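Local coordinates for Non-structural protein 2 (Human rotavirus C, PDB 2GU0) that probably binds single-stranded RNA, hydrolyses nucleoside triphosphates and RNA 5'-triphosphates, and, as an octamer, helps build the viroplasms where the viral genome is replicated and packaged, at residues Ala181-Ile186 with His222-Leu227; Leu111-Cys116 with Leu169-His174. All coordinates share one frame; numbering follows the deposited sequence.

Contact 1: residues Ala181-Ile186 with His222-Leu227; sequences ADEYKI and HWRLVL
At the edge of the R224 guanidinium, almost in its plane, E183 OE1 takes a hydrogen bond and salt bridge from R224 NH1 at 2.7 Å. The carboxylate is met from above its own plane, and the two planes stand 56° apart. The W223 indole meets I186 through CE3, with I186 O coming at it obliquely and I186 CG2 3.8 Å away; F261 meets it edge-to-face. L225 CD1 approaches the Y184 ring obliquely, nearest Y184 CB at 3.8 Å, and F210 and F213 meet that ring edge-to-face. K185 CD lies oblique to the H222 ring. The antiparallel pair illustrates how the two faces of a sheet can do different jobs. On one, K185 and R224 form a non-hydrogen-bonded pair. K185 CG, anti to the backbone N (chi1 -172°), lies 3.4 Å from W223 O. K185 NZ ends 3.9 Å from R224 NH2; E153 and E147, both salt-bridged to K185, probably offset the like charges. K185 and R224 are predicted to bind ATP, H222 to be the active-site residue. Y184, I186, W223 and L225 occupy the other face. In this HIT-like domain's sheet, strand 164-170 flanks 182-188, strand 213-216 flanks 222-227, and H234 of helix 231-243 touches E183 and V226.

Contact 2: residues Leu111-Cys116 with Leu169-His174; sequences LENLLC and LDYSNH
E112 and H174 meet face to face, a good example of how a carboxylate side chain can serve as a flat packing surface. In the stacking part of the contact, E112 CG sits over the centre of the imidazole, 3.4 Å from the H174 ring centroid and only 2° off the ring normal, a CH-pi contact. The carboxylate continues this layer: its plane lies 9° from that of the ring, and E112 OE1 ends 3.4 Å from H174 CB. E112 CG is anti to the backbone N (chi1 160°), which carries it out from helix 108-119 over the ring. The opposite face of the imidazole is covered by Y171 CA.

Hydrogen bonding acts at the ring's edge. H174 NE2 gives a weak bond to N113 OD1 at 3.2 Å, with the amide turned steeply against the ring. N113 ND2 and Y171 OH both hydrogen-bond to E153 OE1. A type I turn from Y171 to H174, closed by H174 N to Y171 O at 2.9 Å, presents the histidine to the helix.

In van der Waals contact, N113 ND2 approaches Y171 CE2 at 3.7 Å and L169 CD2 at 3.8 Å.

Chemically, the buried carboxylate is well satisfied: E112 OE1 accepts from L176 N, and OE2 from K175 N and the Q75 side chain. These donors probably stabilise its negative charge, and the helix thereby holds the backbone just beyond the turn.

The two contacts lie in series along the chain, their centres 14 Å apart, and share one sheet beside the predicted nucleotide site. Strand 164-170, which leads into the turn of contact 2, is the sheet neighbour of strand 182-188 in contact 1; a probable hydrogen bond joins L169 N to E183 O at 3.1 Å. Side chains meet too: Y171 CE1 packs 3.6 Å from E183 OE1, and L169 CD1 lies 3.6 Å from R224 NH1. E153 ties both contacts together, bonding N113 and Y171 as well as K185. Contact 2 is thus placed to act as a probable second shell beside R224 and K185, with Y171 also near R109, itself a predicted ATP-binding residue.

Contact 1: residues Ala181-Ile186 with His222-Leu227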
loop_
_atom_site.group_PDB
_atom_site.type_symbol
_atom_site.label_atom_id
_atom_site.label_comp_id
_atom_site.label_asym_id
_atom_site.label_seq_id
_atom_site.Cartn_x
_atom_site.Cartn_y
_atom_site.Cartn_z
ATOM N N ALA A 181 26.655 17.058 15.132
ATOM C CA ALA A 181 28.087 16.831 15.302
ATOM C C ALA A 181 28.601 15.663 14.438
ATOM O O ALA A 181 27.985 14.596 14.376
ATOM C CB ALA A 181 28.399 16.572 16.774
ATOM N N ASP A 182 29.732 15.893 13.773
ATOM C CA ASP A 182 30.383 14.920 12.897
ATOM C C ASP A 182 31.548 14.342 13.707
ATOM O O ASP A 182 32.620 14.940 13.781
ATOM C CB ASP A 182 30.896 15.659 11.648
ATOM C CG ASP A 182 31.400 14.725 10.554
ATOM O OD1 ASP A 182 32.416 14.028 10.750
ATOM O OD2 ASP A 182 30.774 14.697 9.477
ATOM N N GLU A 183 31.344 13.186 14.324
ATOM C CA GLU A 183 32.403 12.599 15.130
ATOM C C GLU A 183 32.593 11.106 14.917
ATOM O O GLU A 183 31.737 10.437 14.357
ATOM C CB GLU A 183 32.108 12.818 16.613
ATOM C CG GLU A 183 31.710 14.223 16.988
ATOM C CD GLU A 183 31.345 14.335 18.453
ATOM O OE1 GLU A 183 30.343 13.718 18.849
ATOM O OE2 GLU A 183 32.051 15.026 19.216
ATOM N N TYR A 184 33.735 10.604 15.376
ATOM C CA TYR A 184 34.062 9.183 15.332
ATOM C C TYR A 184 34.718 8.894 16.671
ATOM O O TYR A 184 35.136 9.819 17.373
ATOM C CB TYR A 184 35.056 8.854 14.219
ATOM C CG TYR A 184 34.561 9.171 12.838
ATOM C CD1 TYR A 184 34.547 10.485 12.380
ATOM C CD2 TYR A 184 34.119 8.167 11.982
ATOM C CE1 TYR A 184 34.111 10.794 11.099
ATOM C CE2 TYR A 184 33.682 8.464 10.701
ATOM C CZ TYR A 184 33.682 9.783 10.269
ATOM O OH TYR A 184 33.268 10.121 9.009
ATOM N N LYS A 185 34.813 7.622 17.036
ATOM C CA LYS A 185 35.441 7.273 18.302
ATOM C C LYS A 185 36.502 6.182 18.150
ATOM O O LYS A 185 36.279 5.163 17.495
ATOM C CB LYS A 185 34.387 6.829 19.318
ATOM C CG LYS A 185 34.952 6.633 20.719
ATOM C CD LYS A 185 33.914 6.157 21.733
ATOM C CE LYS A 185 32.916 7.239 22.083
ATOM N NZ LYS A 185 32.005 6.792 23.168
ATOM N N ILE A 186 37.659 6.417 18.762
ATOM C CA ILE A 186 38.776 5.478 18.744
ATOM C C ILE A 186 38.815 4.781 20.096
ATOM O O ILE A 186 38.857 5.436 21.125
ATOM C CB ILE A 186 40.099 6.219 18.591
ATOM C CG1 ILE A 186 40.052 7.141 17.379
ATOM C CG2 ILE A 186 41.230 5.234 18.469
ATOM C CD1 ILE A 186 41.274 8.021 17.281
ATOM N N HIS A 222 40.141 6.463 25.748
ATOM C CA HIS A 222 39.391 6.321 24.509
ATOM C C HIS A 222 39.429 7.715 23.894
ATOM O O HIS A 222 39.614 8.703 24.602
ATOM C CB HIS A 222 37.955 5.804 24.753
ATOM C CG HIS A 222 36.987 6.836 25.239
ATOM N ND1 HIS A 222 36.482 6.834 26.522
ATOM C CD2 HIS A 222 36.383 7.868 24.599
ATOM C CE1 HIS A 222 35.606 7.816 26.649
ATOM N NE2 HIS A 222 35.525 8.458 25.497
ATOM N N TRP A 223 39.272 7.806 22.583
ATOM C CA TRP A 223 39.391 9.099 21.922
ATOM C C TRP A 223 38.292 9.482 20.948
ATOM O O TRP A 223 37.643 8.634 20.338
ATOM C CB TRP A 223 40.749 9.150 21.219
ATOM C CG TRP A 223 41.859 8.789 22.140
ATOM C CD1 TRP A 223 42.585 9.637 22.910
ATOM C CD2 TRP A 223 42.284 7.469 22.487
ATOM N NE1 TRP A 223 43.434 8.933 23.723
ATOM C CE2 TRP A 223 43.270 7.598 23.485
ATOM C CE3 TRP A 223 41.919 6.187 22.058
ATOM C CZ2 TRP A 223 43.902 6.494 24.068
ATOM C CZ3 TRP A 223 42.546 5.082 22.637
ATOM C CH2 TRP A 223 43.529 5.245 23.636
ATOM N N ARG A 224 38.095 10.783 20.799
ATOM C CA ARG A 224 37.080 11.287 19.893
ATOM C C ARG A 224 37.704 12.114 18.761
ATOM O O ARG A 224 38.462 13.047 19.004
ATOM C CB ARG A 224 36.055 12.123 20.678
ATOM C CG ARG A 224 34.785 12.442 19.893
ATOM C CD ARG A 224 33.676 12.996 20.779
ATOM N NE ARG A 224 33.161 11.985 21.696
ATOM C CZ ARG A 224 31.890 11.582 21.743
ATOM N NH1 ARG A 224 30.984 12.099 20.915
ATOM N NH2 ARG A 224 31.521 10.665 22.637
ATOM N N LEU A 225 37.403 11.734 17.523
ATOM C CA LEU A 225 37.884 12.458 16.351
ATOM C C LEU A 225 36.881 13.586 16.148
ATOM O O LEU A 225 35.715 13.325 15.849
ATOM C CB LEU A 225 37.899 11.551 15.114
ATOM C CG LEU A 225 39.019 10.509 15.076
ATOM C CD1 LEU A 225 38.792 9.547 13.942
ATOM C CD2 LEU A 225 40.355 11.204 14.916
ATOM N N VAL A 226 37.325 14.828 16.327
ATOM C CA VAL A 226 36.440 15.974 16.180
ATOM C C VAL A 226 36.916 16.910 15.086
ATOM O O VAL A 226 38.085 16.881 14.708
ATOM C CB VAL A 226 36.327 16.752 17.504
ATOM C CG1 VAL A 226 35.780 15.837 18.582
ATOM C CG2 VAL A 226 37.688 17.291 17.929
ATOM N N LEU A 227 36.009 17.729 14.565
ATOM C CA LEU A 227 36.364 18.669 13.507
ATOM C C LEU A 227 37.257 19.769 14.061
ATOM O O LEU A 227 37.037 20.240 15.180
ATOM C CB LEU A 227 35.109 19.306 12.898
ATOM C CG LEU A 227 34.455 18.745 11.625
ATOM C CD1 LEU A 227 35.194 17.521 11.149
ATOM C CD2 LEU A 227 32.996 18.439 11.901
#

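Contact 2: residues Leu111-Cys116 with Leu169-His174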
loop_
_atom_site.group_PDB
_atom_site.type_symbol
_atom_site.label_atom_id
_atom_site.label_comp_id
_atom_site.label_asym_id
_atom_site.label_seq_id
_atom_site.Cartn_x
_atom_site.Cartn_y
_atom_site.Cartn_z
ATOM N N LEU A 111 23.728 6.002 25.237
ATOM C CA LEU A 111 22.812 4.895 25.505
ATOM C C LEU A 111 21.968 4.580 24.293
ATOM O O LEU A 111 21.674 3.410 24.017
ATOM C CB LEU A 111 21.891 5.215 26.680
ATOM C CG LEU A 111 22.577 5.232 28.040
ATOM C CD1 LEU A 111 21.629 5.755 29.085
ATOM C CD2 LEU A 111 23.045 3.828 28.379
ATOM N N GLU A 112 21.568 5.625 23.572
ATOM C CA GLU A 112 20.747 5.425 22.394
ATOM C C GLU A 112 21.521 4.586 21.400
ATOM O O GLU A 112 20.940 3.787 20.678
ATOM C CB GLU A 112 20.330 6.762 21.778
ATOM C CG GLU A 112 19.897 6.654 20.324
ATOM C CD GLU A 112 18.554 7.301 20.026
ATOM O OE1 GLU A 112 18.218 8.319 20.658
ATOM O OE2 GLU A 112 17.841 6.800 19.134
ATOM N N ASN A 113 22.837 4.747 21.355
ATOM C CA ASN A 113 23.602 3.930 20.431
ATOM C C ASN A 113 23.706 2.509 20.952
ATOM O O ASN A 113 23.606 1.561 20.171
ATOM C CB ASN A 113 24.989 4.515 20.179
ATOM C CG ASN A 113 25.015 5.425 18.974
ATOM O OD1 ASN A 113 24.242 5.239 18.032
ATOM N ND2 ASN A 113 25.914 6.399 18.980
ATOM N N LEU A 114 23.892 2.345 22.263
ATOM C CA LEU A 114 23.968 0.995 22.813
ATOM C C LEU A 114 22.702 0.218 22.453
ATOM O O LEU A 114 22.774 -0.970 22.152
ATOM C CB LEU A 114 24.158 1.016 24.327
ATOM C CG LEU A 114 25.549 1.403 24.845
ATOM C CD1 LEU A 114 25.518 1.498 26.353
ATOM C CD2 LEU A 114 26.567 0.387 24.421
ATOM N N LEU A 115 21.550 0.890 22.469
ATOM C CA LEU A 115 20.282 0.248 22.109
ATOM C C LEU A 115 20.359 -0.394 20.728
ATOM O O LEU A 115 19.849 -1.493 20.519
ATOM C CB LEU A 115 19.129 1.251 22.092
ATOM C CG LEU A 115 18.525 1.747 23.401
ATOM C CD1 LEU A 115 17.407 2.730 23.075
ATOM C CD2 LEU A 115 18.002 0.575 24.209
ATOM N N CYS A 116 20.988 0.301 19.784
ATOM C CA CYS A 116 21.134 -0.220 18.434
ATOM C C CYS A 116 22.062 -1.415 18.445
ATOM O O CYS A 116 21.797 -2.413 17.786
ATOM C CB CYS A 116 21.680 0.860 17.497
ATOM S SG CYS A 116 20.518 2.245 17.248
ATOM N N LEU A 169 30.122 7.922 15.120
ATOM C CA LEU A 169 29.136 8.458 16.050
ATOM C C LEU A 169 28.248 9.393 15.245
ATOM O O LEU A 169 28.619 10.536 14.934
ATOM C CB LEU A 169 29.826 9.207 17.195
ATOM C CG LEU A 169 30.600 8.253 18.110
ATOM C CD1 LEU A 169 31.369 8.992 19.187
ATOM C CD2 LEU A 169 29.612 7.298 18.728
ATOM N N ASP A 170 27.078 8.877 14.892
ATOM C CA ASP A 170 26.123 9.612 14.093
ATOM C C ASP A 170 24.877 9.822 14.918
ATOM O O ASP A 170 24.089 8.902 15.111
ATOM C CB ASP A 170 25.775 8.818 12.840
ATOM C CG ASP A 170 25.059 9.650 11.807
ATOM O OD1 ASP A 170 24.551 9.058 10.828
ATOM O OD2 ASP A 170 25.011 10.894 11.968
ATOM N N TYR A 171 24.701 11.042 15.399
ATOM C CA TYR A 171 23.562 11.376 16.221
ATOM C C TYR A 171 22.458 11.957 15.368
ATOM O O TYR A 171 21.301 11.987 15.772
ATOM C CB TYR A 171 24.006 12.370 17.289
ATOM C CG TYR A 171 25.094 11.805 18.172
ATOM C CD1 TYR A 171 26.278 12.497 18.398
ATOM C CD2 TYR A 171 24.939 10.559 18.768
ATOM C CE1 TYR A 171 27.284 11.948 19.204
ATOM C CE2 TYR A 171 25.928 10.003 19.570
ATOM C CZ TYR A 171 27.094 10.696 19.787
ATOM O OH TYR A 171 28.052 10.137 20.598
ATOM N N SER A 172 22.823 12.397 14.172
ATOM C CA SER A 172 21.877 13.005 13.250
ATOM C C SER A 172 20.533 12.285 13.131
ATOM O O SER A 172 19.518 12.930 12.871
ATOM C CB SER A 172 22.508 13.122 11.864
ATOM O OG SER A 172 22.420 11.892 11.167
ATOM N N ASN A 173 20.507 10.967 13.322
ATOM C CA ASN A 173 19.244 10.232 13.199
ATOM C C ASN A 173 18.612 9.695 14.484
ATOM O O ASN A 173 17.643 8.942 14.431
ATOM C CB ASN A 173 19.406 9.074 12.212
ATOM C CG ASN A 173 19.398 9.538 10.767
ATOM O OD1 ASN A 173 18.435 10.166 10.311
ATOM N ND2 ASN A 173 20.473 9.230 10.034
ATOM N N HIS A 174 19.158 10.075 15.631
ATOM C CA HIS A 174 18.620 9.625 16.907
ATOM C C HIS A 174 17.205 10.132 17.149
ATOM O O HIS A 174 16.880 11.258 16.777
ATOM C CB HIS A 174 19.512 10.110 18.039
ATOM C CG HIS A 174 20.762 9.314 18.196
ATOM N ND1 HIS A 174 21.649 9.521 19.227
ATOM C CD2 HIS A 174 21.248 8.274 17.482
ATOM C CE1 HIS A 174 22.623 8.634 19.147
ATOM N NE2 HIS A 174 22.404 7.867 18.097
#